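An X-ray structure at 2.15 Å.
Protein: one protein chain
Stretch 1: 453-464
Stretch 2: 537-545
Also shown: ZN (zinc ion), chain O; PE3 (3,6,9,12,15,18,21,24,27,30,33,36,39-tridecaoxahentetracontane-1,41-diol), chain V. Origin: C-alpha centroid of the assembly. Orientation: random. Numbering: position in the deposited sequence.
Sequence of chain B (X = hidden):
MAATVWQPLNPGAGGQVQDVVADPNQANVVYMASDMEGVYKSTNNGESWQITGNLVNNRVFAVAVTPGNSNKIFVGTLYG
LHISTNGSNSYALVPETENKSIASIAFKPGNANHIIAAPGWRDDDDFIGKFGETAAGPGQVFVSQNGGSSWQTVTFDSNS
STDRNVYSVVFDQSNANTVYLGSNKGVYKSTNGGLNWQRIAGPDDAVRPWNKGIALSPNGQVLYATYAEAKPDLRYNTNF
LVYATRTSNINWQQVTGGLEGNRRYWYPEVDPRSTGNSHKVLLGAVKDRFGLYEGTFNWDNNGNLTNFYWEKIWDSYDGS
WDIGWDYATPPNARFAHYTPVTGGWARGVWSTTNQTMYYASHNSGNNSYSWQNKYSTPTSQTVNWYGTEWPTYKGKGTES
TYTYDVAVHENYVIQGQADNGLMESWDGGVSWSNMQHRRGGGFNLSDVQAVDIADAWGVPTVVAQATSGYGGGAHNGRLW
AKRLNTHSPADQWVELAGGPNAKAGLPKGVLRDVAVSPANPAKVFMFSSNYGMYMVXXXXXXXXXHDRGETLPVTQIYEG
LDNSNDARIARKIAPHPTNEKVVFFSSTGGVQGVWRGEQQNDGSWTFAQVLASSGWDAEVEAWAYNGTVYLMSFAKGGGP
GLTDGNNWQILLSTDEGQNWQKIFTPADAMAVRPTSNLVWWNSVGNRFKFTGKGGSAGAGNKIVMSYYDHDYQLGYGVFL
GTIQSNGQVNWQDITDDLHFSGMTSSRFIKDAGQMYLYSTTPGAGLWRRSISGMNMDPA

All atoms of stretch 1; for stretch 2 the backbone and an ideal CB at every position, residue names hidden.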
# COMPACT_ATOMS: atom_id res chain seq x y z
N ILE B 453 -24.94 -10.23 12.72
CA ILE B 453 -23.49 -10.11 12.87
C ILE B 453 -22.89 -11.51 12.90
O ILE B 453 -23.25 -12.33 13.75
CB ILE B 453 -23.10 -9.34 14.15
CG1 ILE B 453 -23.88 -8.02 14.26
CG2 ILE B 453 -21.60 -9.08 14.17
CD1 ILE B 453 -23.53 -7.00 13.19
N ALA B 454 -21.97 -11.77 11.97
CA ALA B 454 -21.29 -13.05 11.86
C ALA B 454 -19.82 -12.90 12.27
O ALA B 454 -19.41 -11.86 12.81
CB ALA B 454 -21.41 -13.60 10.43
N ASP B 455 -19.02 -13.93 11.99
CA ASP B 455 -17.63 -13.98 12.42
C ASP B 455 -16.78 -14.54 11.28
O ASP B 455 -16.90 -15.72 10.94
CB ASP B 455 -17.48 -14.83 13.68
CG ASP B 455 -16.05 -15.24 13.94
OD1 ASP B 455 -15.19 -14.34 14.01
OD2 ASP B 455 -15.79 -16.45 14.07
N ALA B 456 -15.91 -13.71 10.71
CA ALA B 456 -15.04 -14.10 9.60
C ALA B 456 -13.59 -14.11 10.10
O ALA B 456 -12.94 -13.06 10.12
CB ALA B 456 -15.22 -13.17 8.41
N TRP B 457 -13.11 -15.29 10.48
CA TRP B 457 -11.74 -15.46 10.98
C TRP B 457 -11.46 -14.51 12.15
O TRP B 457 -10.38 -13.94 12.26
CB TRP B 457 -10.71 -15.25 9.87
CG TRP B 457 -10.91 -16.05 8.62
CD1 TRP B 457 -10.98 -15.56 7.34
CD2 TRP B 457 -11.02 -17.48 8.50
NE1 TRP B 457 -11.14 -16.59 6.45
CE2 TRP B 457 -11.17 -17.78 7.14
CE3 TRP B 457 -11.01 -18.53 9.43
CZ2 TRP B 457 -11.31 -19.08 6.67
CZ3 TRP B 457 -11.15 -19.83 8.96
CH2 TRP B 457 -11.30 -20.09 7.59
N GLY B 458 -12.45 -14.34 13.02
CA GLY B 458 -12.28 -13.50 14.19
C GLY B 458 -12.69 -12.05 14.02
O GLY B 458 -12.70 -11.31 15.01
N VAL B 459 -13.03 -11.62 12.81
CA VAL B 459 -13.45 -10.25 12.55
C VAL B 459 -14.98 -10.23 12.50
O VAL B 459 -15.57 -10.92 11.65
CB VAL B 459 -12.85 -9.72 11.24
CG1 VAL B 459 -13.11 -8.22 11.10
CG2 VAL B 459 -11.36 -10.01 11.17
N PRO B 460 -15.65 -9.45 13.35
CA PRO B 460 -17.11 -9.37 13.27
C PRO B 460 -17.55 -8.80 11.93
O PRO B 460 -16.95 -7.86 11.41
CB PRO B 460 -17.47 -8.43 14.43
CG PRO B 460 -16.23 -7.64 14.70
CD PRO B 460 -15.08 -8.55 14.37
N THR B 461 -18.59 -9.41 11.36
CA THR B 461 -18.97 -9.15 9.98
C THR B 461 -20.48 -9.05 9.88
O THR B 461 -21.19 -10.02 10.20
CB THR B 461 -18.44 -10.26 9.07
OG1 THR B 461 -17.02 -10.36 9.21
CG2 THR B 461 -18.79 -9.97 7.61
N VAL B 462 -20.97 -7.90 9.44
CA VAL B 462 -22.39 -7.73 9.17
C VAL B 462 -22.79 -8.61 8.00
O VAL B 462 -22.07 -8.70 7.00
CB VAL B 462 -22.72 -6.26 8.87
CG1 VAL B 462 -24.20 -5.97 9.10
CG2 VAL B 462 -21.84 -5.33 9.70
N VAL B 463 -23.93 -9.28 8.12
CA VAL B 463 -24.56 -9.99 7.01
C VAL B 463 -25.95 -9.40 6.80
O VAL B 463 -26.62 -9.03 7.77
CB VAL B 463 -24.64 -11.51 7.24
CG1 VAL B 463 -23.25 -12.09 7.40
CG2 VAL B 463 -25.50 -11.84 8.46
N ALA B 464 -26.37 -9.30 5.54
CA ALA B 464 -27.63 -8.64 5.24
C ALA B 464 -28.26 -9.23 3.99
O ALA B 464 -27.57 -9.56 3.02
CB ALA B 464 -27.43 -7.13 5.06
N UNK B 537 -21.41 -22.33 5.34
CA UNK B 537 -20.78 -23.12 6.39
C UNK B 537 -19.77 -22.30 7.18
O UNK B 537 -19.71 -22.37 8.41
CB UNK B 537 -20.10 -24.35 5.79
N UNK B 538 -18.96 -21.50 6.48
CA UNK B 538 -17.95 -20.66 7.12
C UNK B 538 -17.84 -19.39 6.28
O UNK B 538 -17.35 -19.44 5.15
CB UNK B 538 -16.60 -21.38 7.24
N UNK B 539 -18.28 -18.26 6.84
CA UNK B 539 -18.29 -17.03 6.06
C UNK B 539 -16.89 -16.50 5.82
O UNK B 539 -16.66 -15.79 4.83
CB UNK B 539 -19.13 -15.96 6.76
N UNK B 540 -15.92 -16.83 6.68
CA UNK B 540 -14.54 -16.47 6.40
C UNK B 540 -14.03 -17.13 5.14
O UNK B 540 -13.37 -16.50 4.31
CB UNK B 540 -13.64 -16.85 7.58
N UNK B 541 -14.32 -18.43 4.97
CA UNK B 541 -13.92 -19.13 3.76
C UNK B 541 -14.60 -18.54 2.53
O UNK B 541 -13.97 -18.39 1.47
CB UNK B 541 -14.24 -20.62 3.88
N UNK B 542 -15.88 -18.20 2.64
CA UNK B 542 -16.57 -17.55 1.53
C UNK B 542 -15.92 -16.22 1.18
O UNK B 542 -15.83 -15.85 0.00
CB UNK B 542 -18.05 -17.34 1.87
N UNK B 543 -15.45 -15.49 2.19
CA UNK B 543 -14.76 -14.24 1.92
C UNK B 543 -13.36 -14.49 1.35
O UNK B 543 -12.88 -13.68 0.54
CB UNK B 543 -14.67 -13.40 3.20
N UNK B 544 -12.71 -15.60 1.73
CA UNK B 544 -11.43 -15.95 1.11
C UNK B 544 -11.59 -16.09 -0.40
O UNK B 544 -10.80 -15.54 -1.17
CB UNK B 544 -10.88 -17.25 1.71
N UNK B 545 -12.64 -16.80 -0.84
CA UNK B 545 -12.89 -16.94 -2.27
C UNK B 545 -13.25 -15.61 -2.91
O UNK B 545 -12.79 -15.30 -4.01
CB UNK B 545 -14.01 -17.95 -2.52
ZN ZN O . -9.32 -19.81 2.62
O43 PE3 V . -15.28 -11.36 16.62
C42 PE3 V . -16.41 -12.16 16.98
C41 PE3 V . -17.69 -11.53 16.43
O40 PE3 V . -18.78 -12.36 16.82
C39 PE3 V . -20.03 -11.83 16.36
C38 PE3 V . -21.15 -12.76 16.81
O37 PE3 V . -21.16 -12.86 18.24

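Stretch 1 is a β-hairpin, its strands joined by a type I' turn from Ala456 to Val459, and the helix of stretch 2 packs across it, with the CA atoms of Ala456 and position 540 only 4.0 Å apart.

Position 537 has nothing of stretch 1 within 5.5 Å of its ideal CB, so almost any residue would fit; it is Glu537, out of reach of stretch 1.

Position 538 directly precedes the helix, where the first amide groups lack backbone acceptors. Its CB points toward stretch 1, 5.5 Å from Trp457 CH2. Asp, Asn, Ser or Thr would suit such a site. The residue is Asp538, an N-cap: OD1 accepts from the N of position 541 at 3.1 Å and, weakly, from the N of position 540 at 2.9 Å. The same OD1 lies over one face of the Trp457 ring and accepts from a water at 3.0 Å; that water also donates to Asp455 O and accepts from Trp457 N, tying the cap to the hairpin backbone.

At position 539 the CB points toward the hairpin, 4.9 Å from Ala454 CB and 5.1 Å from Ala456 CB. With Thr461 and Val463 further along, this apolar surface would accept Ile, Leu, Val or Met. Ile539 fills it: CG2 packs 4.2 Å from the CB of both Ala454 and Ala456, while CD1 reaches Val463 CG1 at 3.5 Å.

Position 540 is far more restrictive. An ideal CB would lie 2.7 Å from Trp457 CE2, a clash, so only glycine fits, although the helical backbone angles do not demand it. Gly540 lets the indole lie against the helix, its CA 3.7 Å from the centroid of the five-membered ring in a CH-π contact.

Position 541 points sideways, its CB 4.3 Å from Trp457 CZ2, and a long polar or aliphatic chain could pass the indole. Arg541 does so, its end leading away.

The CB of position 542 has no stretch 1 neighbour within 5.5 Å, leaving the choice open; it is Ala542.

Position 543 again points toward the hairpin, 5.2 Å from Ala456 CB, and suits a medium or large apolar residue. Leu543 places CD1 3.7 Å from Ala456 CB.

Position 544 has its CB 4.8 Å from Trp457 NE1, a donor, with the zinc ion nearby; a short carboxylate, Asp, answers both best, one oxygen for the indole donor and one for the metal. Asp544 accepts a weak hydrogen bond from Trp457 NE1 through OD1 at 3.1 Å, and its OD2 binds ZN at 2.2 Å.

Position 545 is out of reach and unconstrained by stretch 1; it is Tyr545.

Stretch 2, residues 537-545: EDIGRALDY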
# COMPACT_ATOMS: atom_id res chain seq x y z
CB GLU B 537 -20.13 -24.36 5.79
CG GLU B 537 -19.30 -25.17 6.78
CD GLU B 537 -20.14 -26.13 7.58
OE1 GLU B 537 -19.77 -26.42 8.74
OE2 GLU B 537 -21.17 -26.60 7.05
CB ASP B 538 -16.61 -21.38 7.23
CG ASP B 538 -15.60 -20.61 8.05
OD1 ASP B 538 -15.34 -19.42 7.76
OD2 ASP B 538 -15.04 -21.19 9.01
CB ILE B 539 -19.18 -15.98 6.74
CG1 ILE B 539 -19.35 -14.76 5.83
CG2 ILE B 539 -18.60 -15.58 8.10
CD1 ILE B 539 -20.32 -13.74 6.35
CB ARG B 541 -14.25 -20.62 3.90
CG ARG B 541 -13.77 -21.48 2.75
CD ARG B 541 -13.83 -22.95 3.14
NE ARG B 541 -13.20 -23.81 2.13
CZ ARG B 541 -13.84 -24.74 1.44
NH1 ARG B 541 -15.14 -24.94 1.64
NH2 ARG B 541 -13.19 -25.47 0.55
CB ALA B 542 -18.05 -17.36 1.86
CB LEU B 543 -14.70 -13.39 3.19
CG LEU B 543 -16.06 -12.77 3.53
CD1 LEU B 543 -16.14 -12.31 4.98
CD2 LEU B 543 -16.36 -11.61 2.58
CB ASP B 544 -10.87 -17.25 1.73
CG ASP B 544 -10.34 -17.03 3.14
OD1 ASP B 544 -10.23 -15.87 3.57
OD2 ASP B 544 -10.03 -18.04 3.81
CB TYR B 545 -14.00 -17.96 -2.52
CG TYR B 545 -13.54 -19.39 -2.54
CD1 TYR B 545 -13.06 -20.00 -1.39
CD2 TYR B 545 -13.58 -20.13 -3.71
CE1 TYR B 545 -12.63 -21.31 -1.41
CE2 TYR B 545 -13.15 -21.45 -3.74
CZ TYR B 545 -12.68 -22.03 -2.58
OH TYR B 545 -12.26 -23.34 -2.59
O HOH W 1 -14.76 -17.41 9.97
O HOH W 2 -8.82 -21.01 4.12
O HOH W 3 -10.60 -20.76 1.20
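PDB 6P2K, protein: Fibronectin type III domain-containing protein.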